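Local coordinates for putative polyketide synthase (Brevibacillus brevis, PDB 6HP2), which supplies, through this domain, the O-methyltransferase of a trans-AT polyketide synthase multienzyme that probably takes part in bacillaene biosynthesis, at residues L134-I139 and A148-K153; S60-N65 and L71-V76; L87-N92 and A321-S326; M75-Q80 and K333-T338. All coordinates share one frame; numbering follows the deposited sequence.

Contact 1. Residues L134-I139 and A148-K153; sequences LGNQRI and AKIFNK
N136 reaches from the helix to the backbone of I150 on the strand and reads both its polar atoms with one amide. From CB the chain passes to CG, which stands beside the backbone N and anti to the carbonyl carbon (chi1 -74°), a setting that carries the amide off the helix to the strand. There OD1 accepts the N-H of I150 at 3.1 Å from I150 N, while ND2 gives a nearly straight bond, 168° at the hydrogen, to I150 O at 3.0 Å. I150 O lies in the plane of the N136 amide, yet ND2 stands above the carbonyl plane of I150. This two-point grip fixes the amide's rotation. Beside it, I139 CD1 packs against A148 CB at 3.8 Å and I150 CD1 at 3.9 Å; I139 CG2 lies against the carbonyl oxygen of A148. I150 CD1 in turn sits 3.7 Å from G135 CA, so the helix comes close where it lacks a side chain. Across the strand, backbone bonds join K149 and F151 to strand 121-126. The axes of 134-139 and 148-152 are nearly antiparallel, at 164°, with helix 129-141 as the return helix of a beta-alpha-beta crossover in the Rossmann-like methyltransferase fold.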
loop_
_atom_site.group_PDB
_atom_site.type_symbol
_atom_site.label_atom_id
_atom_site.label_comp_id
_atom_site.label_asym_id
_atom_site.label_seq_id
_atom_site.Cartn_x
_atom_site.Cartn_y
_atom_site.Cartn_z
ATOM N N LEU A 134 -12.760 5.196 13.937
ATOM C CA LEU A 134 -13.518 4.108 13.349
ATOM C C LEU A 134 -12.784 2.783 13.518
ATOM O O LEU A 134 -13.409 1.767 13.834
ATOM C CB LEU A 134 -13.763 4.400 11.858
ATOM C CG LEU A 134 -14.468 3.265 11.097
ATOM C CD1 LEU A 134 -15.848 2.949 11.698
ATOM C CD2 LEU A 134 -14.591 3.606 9.648
ATOM N N GLY A 135 -11.469 2.774 13.261
ATOM C CA GLY A 135 -10.696 1.543 13.410
ATOM C C GLY A 135 -10.701 1.001 14.835
ATOM O O GLY A 135 -10.864 -0.201 15.049
ATOM N N ASN A 136 -10.594 1.882 15.831
ATOM C CA ASN A 136 -10.670 1.430 17.209
ATOM C C ASN A 136 -12.074 0.971 17.577
ATOM O O ASN A 136 -12.222 0.034 18.368
ATOM C CB ASN A 136 -10.197 2.534 18.153
ATOM C CG ASN A 136 -8.711 2.697 18.112
ATOM O OD1 ASN A 136 -7.974 1.704 18.223
ATOM N ND2 ASN A 136 -8.244 3.926 17.911
ATOM N N GLN A 137 -13.126 1.604 17.031
ATOM C CA GLN A 137 -14.478 1.099 17.275
ATOM C C GLN A 137 -14.636 -0.308 16.711
ATOM O O GLN A 137 -15.210 -1.180 17.361
ATOM C CB GLN A 137 -15.539 2.027 16.662
ATOM C CG GLN A 137 -15.675 3.354 17.331
ATOM C CD GLN A 137 -16.641 4.276 16.596
ATOM O OE1 GLN A 137 -17.396 3.833 15.732
ATOM N NE2 GLN A 137 -16.597 5.568 16.922
ATOM N N ARG A 138 -14.094 -0.565 15.519
ATOM C CA ARG A 138 -14.195 -1.897 14.948
ATOM C C ARG A 138 -13.308 -2.876 15.700
ATOM O O ARG A 138 -13.658 -4.039 15.835
ATOM C CB ARG A 138 -13.809 -1.874 13.452
ATOM C CG ARG A 138 -14.805 -1.082 12.603
ATOM C CD ARG A 138 -14.420 -1.065 11.141
ATOM N NE ARG A 138 -15.349 -0.278 10.330
ATOM C CZ ARG A 138 -15.185 -0.036 9.037
ATOM N NH1 ARG A 138 -14.129 -0.518 8.408
ATOM N NH2 ARG A 138 -16.073 0.693 8.376
ATOM N N ILE A 139 -12.158 -2.434 16.175
ATOM C CA ILE A 139 -11.362 -3.291 17.038
ATOM C C ILE A 139 -12.179 -3.694 18.254
ATOM O O ILE A 139 -12.171 -4.856 18.684
ATOM C CB ILE A 139 -10.063 -2.584 17.446
ATOM C CG1 ILE A 139 -9.082 -2.554 16.246
ATOM C CG2 ILE A 139 -9.450 -3.268 18.653
ATOM C CD1 ILE A 139 -7.849 -1.751 16.495
ATOM N N ALA A 148 -4.738 -5.394 19.237
ATOM C CA ALA A 148 -4.737 -4.460 18.101
ATOM C C ALA A 148 -5.080 -3.091 18.636
ATOM O O ALA A 148 -5.966 -2.983 19.493
ATOM C CB ALA A 148 -5.735 -4.859 17.056
ATOM N N LYS A 149 -4.340 -2.070 18.179
ATOM C CA LYS A 149 -4.581 -0.724 18.652
ATOM C C LYS A 149 -4.191 0.246 17.541
ATOM O O LYS A 149 -3.144 0.083 16.895
ATOM C CB LYS A 149 -3.804 -0.406 19.917
ATOM C CG LYS A 149 -4.211 0.928 20.557
ATOM C CD LYS A 149 -3.439 1.192 21.843
ATOM C CE LYS A 149 -3.968 2.426 22.568
ATOM N NZ LYS A 149 -3.316 2.629 23.894
ATOM N N ILE A 150 -5.018 1.275 17.342
ATOM C CA ILE A 150 -4.735 2.282 16.317
ATOM C C ILE A 150 -4.542 3.638 16.971
ATOM O O ILE A 150 -5.295 4.012 17.879
ATOM C CB ILE A 150 -5.860 2.338 15.270
ATOM C CG1 ILE A 150 -5.820 1.034 14.471
ATOM C CG2 ILE A 150 -5.687 3.559 14.374
ATOM C CD1 ILE A 150 -7.085 0.766 13.667
ATOM N N PHE A 151 -3.534 4.368 16.519
ATOM C CA PHE A 151 -3.169 5.667 17.096
ATOM C C PHE A 151 -3.367 6.767 16.040
ATOM O O PHE A 151 -3.043 6.573 14.885
ATOM C CB PHE A 151 -1.695 5.710 17.554
ATOM C CG PHE A 151 -1.303 4.603 18.474
ATOM C CD1 PHE A 151 -0.821 3.419 17.963
ATOM C CD2 PHE A 151 -1.359 4.769 19.833
ATOM C CE1 PHE A 151 -0.445 2.377 18.802
ATOM C CE2 PHE A 151 -0.982 3.732 20.702
ATOM C CZ PHE A 151 -0.499 2.534 20.170
ATOM N N ASN A 152 -3.928 7.908 16.436
ATOM C CA ASN A 152 -4.092 9.082 15.569
ATOM C C ASN A 152 -2.777 9.855 15.642
ATOM O O ASN A 152 -2.600 10.722 16.488
ATOM C CB ASN A 152 -5.264 9.944 16.045
ATOM C CG ASN A 152 -5.466 11.142 15.127
ATOM O OD1 ASN A 152 -5.042 11.140 13.921
ATOM N ND2 ASN A 152 -5.993 12.140 15.640
ATOM N N LYS A 153 -1.795 9.474 14.827
ATOM C CA LYS A 153 -0.454 10.022 14.932
ATOM C C LYS A 153 0.141 10.155 13.533
ATOM O O LYS A 153 -0.316 9.518 12.577
ATOM C CB LYS A 153 0.484 9.115 15.758
ATOM C CG LYS A 153 0.164 9.046 17.268
ATOM C CD LYS A 153 0.204 10.372 17.947
ATOM C CE LYS A 153 -0.196 10.250 19.423
ATOM N NZ LYS A 153 -0.327 11.583 20.075
#

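Contact 2. Residues S60-N65 and L71-V76; sequences SRVILN and LEREMV
V62 and R73 mark the closest backbone approach, 6.1 Å between their CA atoms, where two helical segments meet almost at right angles: their axes make an angle of 100° and come within 9.4 Å of each other. V62 points at the other helix and spreads its two methyls over it. CG1, anti to the backbone N (chi1 174°), lies 3.9 Å from R73 N and also touches V76 CG2, whereas CG2 packs on E72 CB at 3.9 Å, the side chains of V62 and E72 crossing at about a right angle. The two are consecutive helices, 59-64 and 70-88, joined by a five-residue connection in the part of the methyltransferase chain that precedes the first strand of the central sheet. I63 extends CD1 over one face of the R73 guanidinium, 3.7 Å from R73 NE, and more loosely towards V76. R73 is bent at chi2 (67°), which swings the chain along the helix toward its C-terminal end and brings CD within 4.0 Å of V62 CG1. A water in the guanidinium plane accepts from R73 NE at 2.8 Å and donates to I63 O, a polar bridge beside the apolar packing. On the far side of the first helix, R61 forms a salt bridge with D253 and a cation-pi contact with Y257. R73 NH1 makes a weak hydrogen bond to Q80 OE1 further along helix 70-88.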
loop_
_atom_site.group_PDB
_atom_site.type_symbol
_atom_site.label_atom_id
_atom_site.label_comp_id
_atom_site.label_asym_id
_atom_site.label_seq_id
_atom_site.Cartn_x
_atom_site.Cartn_y
_atom_site.Cartn_z
ATOM N N SER A 60 -15.090 4.656 -11.436
ATOM C CA SER A 60 -15.587 5.821 -10.702
ATOM C C SER A 60 -17.045 5.613 -10.281
ATOM O O SER A 60 -17.446 6.017 -9.192
ATOM C CB SER A 60 -15.454 7.096 -11.561
ATOM O OG SER A 60 -16.121 6.946 -12.790
ATOM N N ARG A 61 -17.870 5.034 -11.162
ATOM C CA ARG A 61 -19.260 4.737 -10.795
ATOM C C ARG A 61 -19.325 3.759 -9.628
ATOM O O ARG A 61 -20.066 3.965 -8.664
ATOM C CB ARG A 61 -19.983 4.172 -11.989
ATOM C CG ARG A 61 -20.432 5.253 -12.984
ATOM C CD ARG A 61 -21.082 4.658 -14.220
ATOM N NE ARG A 61 -21.456 5.699 -15.175
ATOM C CZ ARG A 61 -20.601 6.332 -15.974
ATOM N NH1 ARG A 61 -19.306 6.048 -15.933
ATOM N NH2 ARG A 61 -21.041 7.259 -16.815
ATOM N N VAL A 62 -18.490 2.726 -9.666
ATOM C CA VAL A 62 -18.521 1.689 -8.647
ATOM C C VAL A 62 -18.024 2.211 -7.305
ATOM O O VAL A 62 -18.594 1.877 -6.258
ATOM C CB VAL A 62 -17.687 0.483 -9.113
ATOM C CG1 VAL A 62 -17.596 -0.511 -7.996
ATOM C CG2 VAL A 62 -18.331 -0.120 -10.348
ATOM N N ILE A 63 -16.932 2.992 -7.314
ATOM C CA ILE A 63 -16.348 3.489 -6.081
ATOM C C ILE A 63 -17.209 4.586 -5.482
ATOM O O ILE A 63 -17.357 4.671 -4.260
ATOM C CB ILE A 63 -14.912 3.979 -6.320
ATOM C CG1 ILE A 63 -13.998 2.820 -6.706
ATOM C CG2 ILE A 63 -14.420 4.693 -5.082
ATOM C CD1 ILE A 63 -13.942 1.705 -5.675
ATOM N N LEU A 64 -17.747 5.470 -6.314
ATOM C CA LEU A 64 -18.464 6.648 -5.825
ATOM C C LEU A 64 -19.941 6.392 -5.581
ATOM O O LEU A 64 -20.623 7.268 -5.033
ATOM C CB LEU A 64 -18.312 7.816 -6.821
ATOM C CG LEU A 64 -16.884 8.346 -7.039
ATOM C CD1 LEU A 64 -16.915 9.552 -8.039
ATOM C CD2 LEU A 64 -16.224 8.756 -5.708
ATOM N N ASN A 65 -20.455 5.235 -5.984
ATOM C CA ASN A 65 -21.861 4.888 -5.779
ATOM C C ASN A 65 -21.957 3.431 -5.355
ATOM O O ASN A 65 -22.579 2.610 -6.036
ATOM C CB ASN A 65 -22.668 5.156 -7.048
ATOM C CG ASN A 65 -24.134 5.371 -6.763
ATOM O OD1 ASN A 65 -24.617 5.094 -5.663
ATOM N ND2 ASN A 65 -24.855 5.861 -7.762
ATOM N N LEU A 71 -22.299 -5.550 -6.096
ATOM C CA LEU A 71 -21.666 -6.773 -6.562
ATOM C C LEU A 71 -20.433 -6.458 -7.394
ATOM O O LEU A 71 -19.419 -7.197 -7.355
ATOM C CB LEU A 71 -22.663 -7.604 -7.388
ATOM C CG LEU A 71 -23.852 -8.185 -6.612
ATOM C CD1 LEU A 71 -24.787 -8.895 -7.561
ATOM C CD2 LEU A 71 -23.289 -9.135 -5.561
ATOM N N GLU A 72 -20.502 -5.365 -8.149
ATOM C CA GLU A 72 -19.310 -4.871 -8.810
ATOM C C GLU A 72 -18.274 -4.469 -7.783
ATOM O O GLU A 72 -17.059 -4.665 -7.987
ATOM C CB GLU A 72 -19.640 -3.714 -9.747
ATOM C CG GLU A 72 -20.544 -4.033 -10.912
ATOM C CD GLU A 72 -22.060 -4.026 -10.573
ATOM O OE1 GLU A 72 -22.443 -3.771 -9.409
ATOM O OE2 GLU A 72 -22.844 -4.304 -11.491
ATOM N N ARG A 73 -18.734 -3.942 -6.647
ATOM C CA ARG A 73 -17.799 -3.561 -5.611
ATOM C C ARG A 73 -17.169 -4.795 -4.980
ATOM O O ARG A 73 -16.021 -4.741 -4.524
ATOM C CB ARG A 73 -18.499 -2.697 -4.548
ATOM C CG ARG A 73 -17.528 -2.068 -3.518
ATOM C CD ARG A 73 -16.595 -1.034 -4.138
ATOM N NE ARG A 73 -15.538 -0.529 -3.246
ATOM C CZ ARG A 73 -14.474 -1.233 -2.845
ATOM N NH1 ARG A 73 -14.333 -2.500 -3.207
ATOM N NH2 ARG A 73 -13.549 -0.686 -2.060
ATOM N N GLU A 74 -17.885 -5.921 -4.974
ATOM C CA GLU A 74 -17.286 -7.185 -4.549
ATOM C C GLU A 74 -16.188 -7.625 -5.509
ATOM O O GLU A 74 -15.182 -8.200 -5.077
ATOM C CB GLU A 74 -18.378 -8.258 -4.422
ATOM C CG GLU A 74 -17.977 -9.595 -3.906
ATOM C CD GLU A 74 -19.124 -10.615 -4.015
ATOM O OE1 GLU A 74 -18.951 -11.648 -4.702
ATOM O OE2 GLU A 74 -20.206 -10.373 -3.427
ATOM N N MET A 75 -16.359 -7.374 -6.805
ATOM C CA MET A 75 -15.312 -7.714 -7.777
ATOM C C MET A 75 -14.050 -6.928 -7.483
ATOM O O MET A 75 -12.923 -7.442 -7.572
ATOM C CB MET A 75 -15.750 -7.421 -9.218
ATOM C CG MET A 75 -16.656 -8.415 -9.854
ATOM S SD MET A 75 -17.387 -7.725 -11.393
ATOM C CE MET A 75 -15.969 -7.549 -12.381
ATOM N N VAL A 76 -14.230 -5.657 -7.163
ATOM C CA VAL A 76 -13.120 -4.767 -6.848
ATOM C C VAL A 76 -12.428 -5.246 -5.602
ATOM O O VAL A 76 -11.193 -5.354 -5.552
ATOM C CB VAL A 76 -13.612 -3.308 -6.699
ATOM C CG1 VAL A 76 -12.503 -2.423 -6.217
ATOM C CG2 VAL A 76 -14.137 -2.831 -8.086
HETATM O O HOH W 1 -16.827 1.861 -2.729
#

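Contact 3. Residues L87-N92 and A321-S326; sequences LFCKEN and AEMINS
C89 and M323 meet flank to flank. C89 SG sits between its backbone N and carbonyl carbon (chi1 74°), which lays the sulfur along the methionine stem, 3.9 Å from M323 CG, while C89 CB faces the thioether at 3.7 Å from M323 SD. M323 runs straight as far as the sulfur and bends only at chi3. Next to this pair the K90 and E322 side chains cross at about a right angle. Their charged ends are only loosely paired, in a long salt bridge of 3.7 Å between K90 NZ and E322 OE2; the stronger partner of K90 is E237. A water also links the segments, donating to C89 O at 2.8 Å and to S326 OG, whose hydroxyl is itself bonded to M323 O. The type I turn F88-E91 follows helix 70-88 and meets the side of helix 316-326. L87 and F88 pack behind it on strands 164-170 and 194-203 of the central sheet, while C89 and K90 touch K290 on strand 284-293.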
loop_
_atom_site.group_PDB
_atom_site.type_symbol
_atom_site.label_atom_id
_atom_site.label_comp_id
_atom_site.label_asym_id
_atom_site.label_seq_id
_atom_site.Cartn_x
_atom_site.Cartn_y
_atom_site.Cartn_z
ATOM N N LEU A 87 1.518 -9.107 -2.097
ATOM C CA LEU A 87 2.468 -8.353 -1.280
ATOM C C LEU A 87 2.961 -9.189 -0.106
ATOM O O LEU A 87 4.148 -9.134 0.254
ATOM C CB LEU A 87 1.793 -7.064 -0.739
ATOM C CG LEU A 87 2.636 -6.145 0.157
ATOM C CD1 LEU A 87 3.714 -5.484 -0.670
ATOM C CD2 LEU A 87 1.698 -5.088 0.798
ATOM N N PHE A 88 2.039 -9.919 0.540
ATOM C CA PHE A 88 2.321 -10.630 1.771
ATOM C C PHE A 88 2.822 -12.078 1.577
ATOM O O PHE A 88 3.117 -12.761 2.573
ATOM C CB PHE A 88 1.087 -10.632 2.671
ATOM C CG PHE A 88 0.817 -9.281 3.389
ATOM C CD1 PHE A 88 1.504 -8.935 4.529
ATOM C CD2 PHE A 88 -0.176 -8.427 2.938
ATOM C CE1 PHE A 88 1.279 -7.776 5.180
ATOM C CE2 PHE A 88 -0.430 -7.236 3.572
ATOM C CZ PHE A 88 0.302 -6.896 4.705
ATOM N N CYS A 89 2.904 -12.580 0.358
ATOM C CA CYS A 89 2.961 -14.039 0.180
ATOM C C CYS A 89 4.337 -14.668 0.412
ATOM O O CYS A 89 4.459 -15.911 0.282
ATOM C CB CYS A 89 2.479 -14.436 -1.212
ATOM S SG CYS A 89 3.641 -14.076 -2.552
ATOM N N LYS A 90 5.358 -13.870 0.775
ATOM C CA LYS A 90 6.665 -14.406 1.160
ATOM C C LYS A 90 6.882 -14.361 2.673
ATOM O O LYS A 90 7.925 -14.738 3.136
ATOM C CB LYS A 90 7.832 -13.645 0.485
ATOM C CG LYS A 90 7.783 -13.690 -1.026
ATOM C CD LYS A 90 8.002 -15.058 -1.581
ATOM C CE LYS A 90 7.960 -15.050 -3.146
ATOM N NZ LYS A 90 9.017 -14.207 -3.753
ATOM N N GLU A 91 5.938 -13.867 3.449
ATOM C CA GLU A 91 6.112 -13.696 4.878
ATOM C C GLU A 91 5.678 -14.950 5.610
ATOM O O GLU A 91 4.800 -15.682 5.151
ATOM C CB GLU A 91 5.289 -12.496 5.340
ATOM C CG GLU A 91 5.560 -11.271 4.470
ATOM C CD GLU A 91 7.068 -11.011 4.247
ATOM O OE1 GLU A 91 7.819 -10.989 5.262
ATOM O OE2 GLU A 91 7.495 -10.844 3.044
ATOM N N ASN A 92 6.351 -15.229 6.704
ATOM C CA ASN A 92 6.017 -16.326 7.616
ATOM C C ASN A 92 5.360 -15.700 8.841
ATOM O O ASN A 92 6.050 -15.126 9.705
ATOM C CB ASN A 92 7.261 -17.126 8.008
ATOM C CG ASN A 92 6.947 -18.238 8.959
ATOM O OD1 ASN A 92 5.899 -18.247 9.534
ATOM N ND2 ASN A 92 7.871 -19.178 9.138
ATOM N N ALA A 321 1.313 -15.240 -10.691
ATOM C CA ALA A 321 1.334 -16.633 -11.130
ATOM C C ALA A 321 2.283 -17.474 -10.269
ATOM O O ALA A 321 2.023 -18.659 -10.001
ATOM C CB ALA A 321 1.718 -16.676 -12.606
ATOM N N GLU A 322 3.390 -16.880 -9.841
ATOM C CA GLU A 322 4.306 -17.580 -8.935
ATOM C C GLU A 322 3.615 -17.867 -7.610
ATOM O O GLU A 322 3.704 -18.953 -7.062
ATOM C CB GLU A 322 5.570 -16.746 -8.700
ATOM C CG GLU A 322 6.613 -17.402 -7.777
ATOM C CD GLU A 322 7.709 -16.446 -7.343
ATOM O OE1 GLU A 322 8.888 -16.795 -7.494
ATOM O OE2 GLU A 322 7.410 -15.356 -6.824
ATOM N N MET A 323 2.931 -16.883 -7.050
ATOM C CA MET A 323 2.157 -17.123 -5.828
ATOM C C MET A 323 1.156 -18.255 -5.973
ATOM O O MET A 323 1.109 -19.169 -5.142
ATOM C CB MET A 323 1.446 -15.820 -5.402
ATOM C CG MET A 323 0.692 -15.988 -4.145
ATOM S SD MET A 323 -0.260 -14.529 -3.673
ATOM C CE MET A 323 -1.625 -14.880 -4.755
ATOM N N ILE A 324 0.318 -18.201 -6.995
ATOM C CA ILE A 324 -0.677 -19.256 -7.193
ATOM C C ILE A 324 -0.006 -20.613 -7.358
ATOM O O ILE A 324 -0.448 -21.620 -6.790
ATOM C CB ILE A 324 -1.572 -18.911 -8.398
ATOM C CG1 ILE A 324 -2.398 -17.648 -8.081
ATOM C CG2 ILE A 324 -2.451 -20.079 -8.779
ATOM C CD1 ILE A 324 -3.121 -17.092 -9.290
ATOM N N ASN A 325 1.064 -20.663 -8.127
ATOM C CA ASN A 325 1.770 -21.924 -8.325
ATOM C C ASN A 325 2.408 -22.449 -7.035
ATOM O O ASN A 325 2.497 -23.654 -6.859
ATOM C CB ASN A 325 2.854 -21.743 -9.393
ATOM C CG ASN A 325 3.595 -23.032 -9.696
ATOM O OD1 ASN A 325 4.802 -23.147 -9.477
ATOM N ND2 ASN A 325 2.861 -24.019 -10.194
ATOM N N SER A 326 2.852 -21.575 -6.130
ATOM C CA SER A 326 3.404 -22.065 -4.860
ATOM C C SER A 326 2.308 -22.632 -3.977
ATOM O O SER A 326 2.575 -23.462 -3.105
ATOM C CB SER A 326 4.105 -20.938 -4.095
ATOM O OG SER A 326 3.126 -20.074 -3.482
HETATM O O HOH W 2 4.097 -17.668 -1.873
#

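Contact 4. Residues M75-Q80 and K333-T338; sequences MVREKQ and KQQTRT
Q334 bends at chi2 (-82°), which turns its amide back across E78, and R77, with CG anti to the backbone N (chi1 -168°) and extended to NE, reaches to Q335. The C-terminal tail of the model thus lies as an irregular strap over helix 70-88 of the Rossmann-like methyltransferase fold. Q334 NE2 donates to E78 O at 2.9 Å, an almost straight bond on a lone pair in the carbonyl plane, with the acceptor also in the plane of the glutamine amide. Q334 OE1 lies against the stem of E78, 3.6 Å from E78 CG, and the E78 carboxylate and Q334 amide planes are 81° apart. Q335 OE1 stands over one face of the R77 guanidinium, offset toward its rim and 3.9 Å from R77 NH1; Q335 is poorly ordered. The firmer anchor of R77 is E42 O, which takes a hydrogen bond from NH2. At the guanidinium edge a water lies in plane, accepting from R77 NH1 at 3.0 Å and donating to Q334 OE1 at 3.2 Å.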
loop_
_atom_site.group_PDB
_atom_site.type_symbol
_atom_site.label_atom_id
_atom_site.label_comp_id
_atom_site.label_asym_id
_atom_site.label_seq_id
_atom_site.Cartn_x
_atom_site.Cartn_y
_atom_site.Cartn_z
ATOM N N MET A 75 -16.359 -7.374 -6.805
ATOM C CA MET A 75 -15.312 -7.714 -7.777
ATOM C C MET A 75 -14.050 -6.928 -7.483
ATOM O O MET A 75 -12.923 -7.442 -7.572
ATOM C CB MET A 75 -15.750 -7.421 -9.218
ATOM C CG MET A 75 -16.656 -8.415 -9.854
ATOM S SD MET A 75 -17.387 -7.725 -11.393
ATOM C CE MET A 75 -15.969 -7.549 -12.381
ATOM N N VAL A 76 -14.230 -5.657 -7.163
ATOM C CA VAL A 76 -13.120 -4.767 -6.848
ATOM C C VAL A 76 -12.428 -5.246 -5.602
ATOM O O VAL A 76 -11.193 -5.354 -5.552
ATOM C CB VAL A 76 -13.612 -3.308 -6.699
ATOM C CG1 VAL A 76 -12.503 -2.423 -6.217
ATOM C CG2 VAL A 76 -14.137 -2.831 -8.086
ATOM N N ARG A 77 -13.218 -5.603 -4.598
ATOM C CA ARG A 77 -12.652 -6.048 -3.334
ATOM C C ARG A 77 -11.773 -7.276 -3.515
ATOM O O ARG A 77 -10.724 -7.401 -2.882
ATOM C CB ARG A 77 -13.761 -6.345 -2.364
ATOM C CG ARG A 77 -13.242 -6.546 -0.916
ATOM C CD ARG A 77 -14.414 -6.872 0.022
ATOM N NE ARG A 77 -14.083 -6.634 1.426
ATOM C CZ ARG A 77 -13.344 -7.451 2.177
ATOM N NH1 ARG A 77 -12.839 -8.565 1.662
ATOM N NH2 ARG A 77 -13.104 -7.152 3.446
ATOM N N GLU A 78 -12.213 -8.217 -4.338
ATOM C CA GLU A 78 -11.399 -9.397 -4.608
ATOM C C GLU A 78 -10.037 -9.037 -5.183
ATOM O O GLU A 78 -9.060 -9.732 -4.915
ATOM C CB GLU A 78 -12.146 -10.354 -5.565
ATOM C CG GLU A 78 -13.385 -10.993 -4.967
ATOM C CD GLU A 78 -14.126 -11.877 -5.965
ATOM O OE1 GLU A 78 -13.844 -11.785 -7.177
ATOM O OE2 GLU A 78 -14.989 -12.664 -5.533
ATOM N N LYS A 79 -9.969 -8.031 -6.062
ATOM C CA LYS A 79 -8.697 -7.622 -6.619
ATOM C C LYS A 79 -7.865 -6.886 -5.603
ATOM O O LYS A 79 -6.635 -6.990 -5.618
ATOM C CB LYS A 79 -8.934 -6.773 -7.879
ATOM C CG LYS A 79 -9.757 -7.566 -8.956
ATOM C CD LYS A 79 -8.918 -8.792 -9.376
ATOM C CE LYS A 79 -9.477 -9.445 -10.643
ATOM N NZ LYS A 79 -10.547 -10.428 -10.359
ATOM N N GLN A 80 -8.497 -6.135 -4.725
ATOM C CA GLN A 80 -7.771 -5.522 -3.604
ATOM C C GLN A 80 -7.168 -6.578 -2.703
ATOM O O GLN A 80 -6.032 -6.433 -2.233
ATOM C CB GLN A 80 -8.723 -4.624 -2.808
ATOM C CG GLN A 80 -9.100 -3.385 -3.622
ATOM C CD GLN A 80 -10.068 -2.529 -2.931
ATOM O OE1 GLN A 80 -11.083 -3.022 -2.443
ATOM N NE2 GLN A 80 -9.771 -1.238 -2.851
ATOM N N LYS A 333 -7.242 -13.586 3.353
ATOM C CA LYS A 333 -8.097 -14.591 2.733
ATOM C C LYS A 333 -9.225 -13.898 1.971
ATOM O O LYS A 333 -9.673 -12.812 2.346
ATOM C CB LYS A 333 -8.686 -15.536 3.791
ATOM C CG LYS A 333 -7.661 -16.112 4.760
ATOM C CD LYS A 333 -6.620 -16.994 4.068
ATOM C CE LYS A 333 -5.564 -17.503 5.057
ATOM N NZ LYS A 333 -4.723 -18.657 4.560
ATOM N N GLN A 334 -9.689 -14.526 0.899
ATOM C CA GLN A 334 -10.824 -13.988 0.157
ATOM C C GLN A 334 -12.112 -14.306 0.905
ATOM O O GLN A 334 -12.223 -15.358 1.538
ATOM C CB GLN A 334 -10.882 -14.573 -1.251
ATOM C CG GLN A 334 -9.751 -14.123 -2.147
ATOM C CD GLN A 334 -10.018 -12.755 -2.775
ATOM O OE1 GLN A 334 -10.988 -12.044 -2.427
ATOM N NE2 GLN A 334 -9.151 -12.364 -3.663
ATOM N N GLN A 335 -13.063 -13.379 0.852
ATOM C CA GLN A 335 -14.371 -13.589 1.459
ATOM C C GLN A 335 -15.161 -14.617 0.655
ATOM O O GLN A 335 -15.041 -14.708 -0.568
ATOM C CB GLN A 335 -15.133 -12.264 1.533
ATOM C CG GLN A 335 -16.415 -12.322 2.332
ATOM C CD GLN A 335 -17.042 -10.953 2.540
ATOM O OE1 GLN A 335 -16.500 -9.934 2.099
ATOM N NE2 GLN A 335 -18.189 -10.920 3.220
ATOM N N THR A 336 -15.966 -15.411 1.360
ATOM C CA THR A 336 -16.745 -16.475 0.738
ATOM C C THR A 336 -18.157 -16.465 1.303
ATOM O O THR A 336 -18.380 -16.040 2.440
ATOM C CB THR A 336 -16.108 -17.854 0.965
ATOM O OG1 THR A 336 -14.685 -17.751 0.821
ATOM C CG2 THR A 336 -16.642 -18.869 -0.036
ATOM N N ARG A 337 -19.108 -16.936 0.491
ATOM C CA ARG A 337 -20.514 -16.973 0.884
ATOM C C ARG A 337 -20.829 -18.250 1.643
ATOM O O ARG A 337 -20.372 -19.324 1.258
ATOM C CB ARG A 337 -21.423 -16.875 -0.346
ATOM C CG ARG A 337 -21.310 -15.563 -1.079
ATOM C CD ARG A 337 -22.362 -15.454 -2.180
ATOM N NE ARG A 337 -22.346 -14.129 -2.772
ATOM C CZ ARG A 337 -22.969 -13.801 -3.908
ATOM N NH1 ARG A 337 -23.645 -14.696 -4.594
ATOM N NH2 ARG A 337 -22.863 -12.581 -4.382
ATOM N N THR A 338 -21.616 -18.121 2.713
ATOM C CA THR A 338 -22.052 -19.259 3.530
ATOM C C THR A 338 -20.882 -20.158 3.925
ATOM O O THR A 338 -19.738 -19.703 4.028
ATOM C CB THR A 338 -23.112 -20.108 2.788
ATOM O OG1 THR A 338 -24.183 -19.266 2.340
ATOM C CG2 THR A 338 -23.683 -21.190 3.699
HETATM O O HOH W 3 -13.098 -10.437 -0.679
#

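In the fold
Helix 70-88 links three of the contacts: contact 2 lies near its start, contact 4 follows and shares M75 and V76, and contact 3 lies at its end. The centres of contacts 2 and 4 are about 13 Å apart, and a long, weak ion pair between E74 and R337 joins them; contact 3 is centred about 17 Å from the centre of contact 4. Contact 1 stands apart, at the outer edge of the sheet, its centre about 23 Å from that of contact 4. Bound S-adenosyl-L-homocysteine touches K153, the last residue of segment 148-153, and is about 9 Å from the side chain of R73 in contact 2 and about 10 Å from that of R77 in contact 4.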